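Local atomic coordinates of Lys-gingipain W83 (Porphyromonas gingivalis, PDB entry 4ITC), a protein that cleaves proteins after lysine as a cysteine protease and carries adhesin domains, of which this calcium-binding beta-sandwich is the K1 domain. Residues A[34-39]-A[44-49]. Numbering follows the deposited sequence.
Sequences PGIAGY and CVYSES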
loop_
_atom_site.group_PDB
_atom_site.type_symbol
_atom_site.label_atom_id
_atom_site.label_comp_id
_atom_site.label_asym_id
_atom_site.label_seq_id
_atom_site.Cartn_x
_atom_site.Cartn_y
_atom_site.Cartn_z
ATOM N N PRO A 34 -2.435 13.749 13.338
ATOM C CA PRO A 34 -1.263 13.241 14.024
ATOM C C PRO A 34 -1.287 11.744 14.207
ATOM O O PRO A 34 -0.270 11.151 14.567
ATOM C CB PRO A 34 -1.345 13.939 15.389
ATOM C CG PRO A 34 -2.797 14.119 15.604
ATOM C CD PRO A 34 -3.431 14.311 14.269
ATOM N N GLY A 35 -2.429 11.110 13.944
ATOM C CA GLY A 35 -2.500 9.677 14.191
ATOM C C GLY A 35 -1.633 8.870 13.265
ATOM O O GLY A 35 -0.946 7.969 13.681
ATOM N N ILE A 36 -1.762 9.172 11.987
ATOM C CA ILE A 36 -1.150 8.360 10.948
ATOM C C ILE A 36 -0.594 9.285 9.884
ATOM O O ILE A 36 -1.202 9.462 8.816
ATOM C CB ILE A 36 -2.159 7.357 10.332
ATOM C CG1 ILE A 36 -2.974 6.615 11.411
ATOM C CG2 ILE A 36 -1.446 6.371 9.388
ATOM C CD1 ILE A 36 -4.058 5.755 10.873
ATOM N N ALA A 37 0.561 9.899 10.204
ATOM C CA ALA A 37 1.207 10.853 9.334
ATOM C C ALA A 37 1.747 10.160 8.096
ATOM O O ALA A 37 2.252 9.055 8.184
ATOM C CB ALA A 37 2.364 11.525 10.068
ATOM N N GLY A 38 1.703 10.861 6.988
ATOM C CA GLY A 38 2.345 10.384 5.770
ATOM C C GLY A 38 3.842 10.592 5.700
ATOM O O GLY A 38 4.533 11.014 6.663
ATOM N N TYR A 39 4.400 10.206 4.575
ATOM C CA TYR A 39 5.825 10.404 4.331
ATOM C C TYR A 39 6.036 11.862 3.937
ATOM O O TYR A 39 5.528 12.323 2.938
ATOM C CB TYR A 39 6.346 9.462 3.251
ATOM C CG TYR A 39 7.772 9.813 2.938
ATOM C CD1 TYR A 39 8.772 9.558 3.853
ATOM C CD2 TYR A 39 8.079 10.479 1.786
ATOM C CE1 TYR A 39 10.070 9.982 3.623
ATOM C CE2 TYR A 39 9.381 10.874 1.527
ATOM C CZ TYR A 39 10.353 10.603 2.459
ATOM O OH TYR A 39 11.641 11.005 2.185
ATOM N N CYS A 44 -1.821 9.881 4.172
ATOM C CA CYS A 44 -1.394 8.629 3.527
ATOM C C CYS A 44 -2.567 7.679 3.501
ATOM O O CYS A 44 -3.694 8.095 3.768
ATOM C CB CYS A 44 -0.228 8.016 4.249
ATOM S SG CYS A 44 -0.539 7.415 5.914
ATOM N N VAL A 45 -2.330 6.412 3.130
ATOM C CA VAL A 45 -3.332 5.379 3.276
ATOM C C VAL A 45 -2.756 4.246 4.110
ATOM O O VAL A 45 -1.557 4.081 4.211
ATOM C CB VAL A 45 -3.823 4.826 1.914
ATOM C CG1 VAL A 45 -4.524 5.941 1.159
ATOM C CG2 VAL A 45 -2.686 4.255 1.109
ATOM N N TYR A 46 -3.658 3.483 4.722
ATOM C CA TYR A 46 -3.239 2.384 5.568
ATOM C C TYR A 46 -4.252 1.252 5.542
ATOM O O TYR A 46 -5.423 1.421 5.166
ATOM C CB TYR A 46 -3.012 2.834 7.002
ATOM C CG TYR A 46 -4.271 3.160 7.766
ATOM C CD1 TYR A 46 -4.910 4.386 7.601
ATOM C CD2 TYR A 46 -4.801 2.271 8.663
ATOM C CE1 TYR A 46 -6.025 4.696 8.320
ATOM C CE2 TYR A 46 -5.941 2.566 9.397
ATOM C CZ TYR A 46 -6.561 3.788 9.212
ATOM O OH TYR A 46 -7.709 4.100 9.950
ATOM N N SER A 47 -3.768 0.058 5.894
ATOM C CA SER A 47 -4.586 -1.124 5.972
ATOM C C SER A 47 -4.194 -1.892 7.229
ATOM O O SER A 47 -3.020 -1.968 7.609
ATOM C CB SER A 47 -4.392 -1.970 4.726
ATOM O OG SER A 47 -5.103 -3.180 4.782
ATOM N N GLU A 48 -5.208 -2.454 7.904
ATOM C CA GLU A 48 -5.086 -3.036 9.236
ATOM C C GLU A 48 -4.965 -4.557 9.233
ATOM O O GLU A 48 -5.802 -5.270 8.641
ATOM C CB GLU A 48 -6.342 -2.680 10.036
ATOM C CG GLU A 48 -6.539 -1.189 10.230
ATOM C CD GLU A 48 -7.977 -0.836 10.534
ATOM O OE1 GLU A 48 -8.185 -0.272 11.650
ATOM O OE2 GLU A 48 -8.891 -1.149 9.714
ATOM N N SER A 49 -3.995 -5.078 9.998
ATOM C CA SER A 49 -4.017 -6.475 10.425
ATOM C C SER A 49 -4.456 -6.675 11.870
ATOM O O SER A 49 -4.591 -7.822 12.317
ATOM C CB SER A 49 -2.642 -7.119 10.195
ATOM O OG SER A 49 -1.721 -6.692 11.142
#
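I36 reaches from a surface loop toward C44 and Y46, and this small contact illustrates how apolar side chains alone can join a loop segment to a strand: no hydrogen bond links 34-39 to 44-49. From CB the isoleucine forks, and its two branches serve different residues. With CG1 beside the backbone N and anti to the carbonyl carbon (chi1 -46°), the short branch CG2 is left anti to the backbone N and rests on sulfur, CG2 of I36 lying 3.7 Å from SG of C44. The longer branch runs through CG1, stays extended at chi2 174°, and delivers CD1 over one face of the Y46 ring. This is a CH-pi contact: CD1 of I36 stands 3.6 Å from the ring centroid, only 18° off the normal. The methyl is offset toward the rim, on the CE1 side, so its shortest approach is to CE1 of Y46, at 3.4 Å. The two side chains cross at about a right angle.

The sulfur of C44 also approaches the loop backbone, with SG 3.6 Å from O of I36. One bond back along the side chain, CB of C44 meets CA of G38 at 3.8 Å, G38 and C44 being the pair whose CA atoms come nearest across the two segments.

The loop joins strands 29-32 and 43-48, antiparallel neighbours in one sheet of the cleaved adhesin sandwich; the connection folds back over the strand it leads into, and I36 packs at the fold. On its other flank strand 43-48 pairs with strand 161-171, whose Y161 touches I36 and meets the Y46 ring. Toward the G38 end lies a calcium site that includes S41, G43 and D165; D165, on strand 161-171, also accepts a hydrogen bond at OD2 from the backbone N of Y39, tying this loop to the metal site.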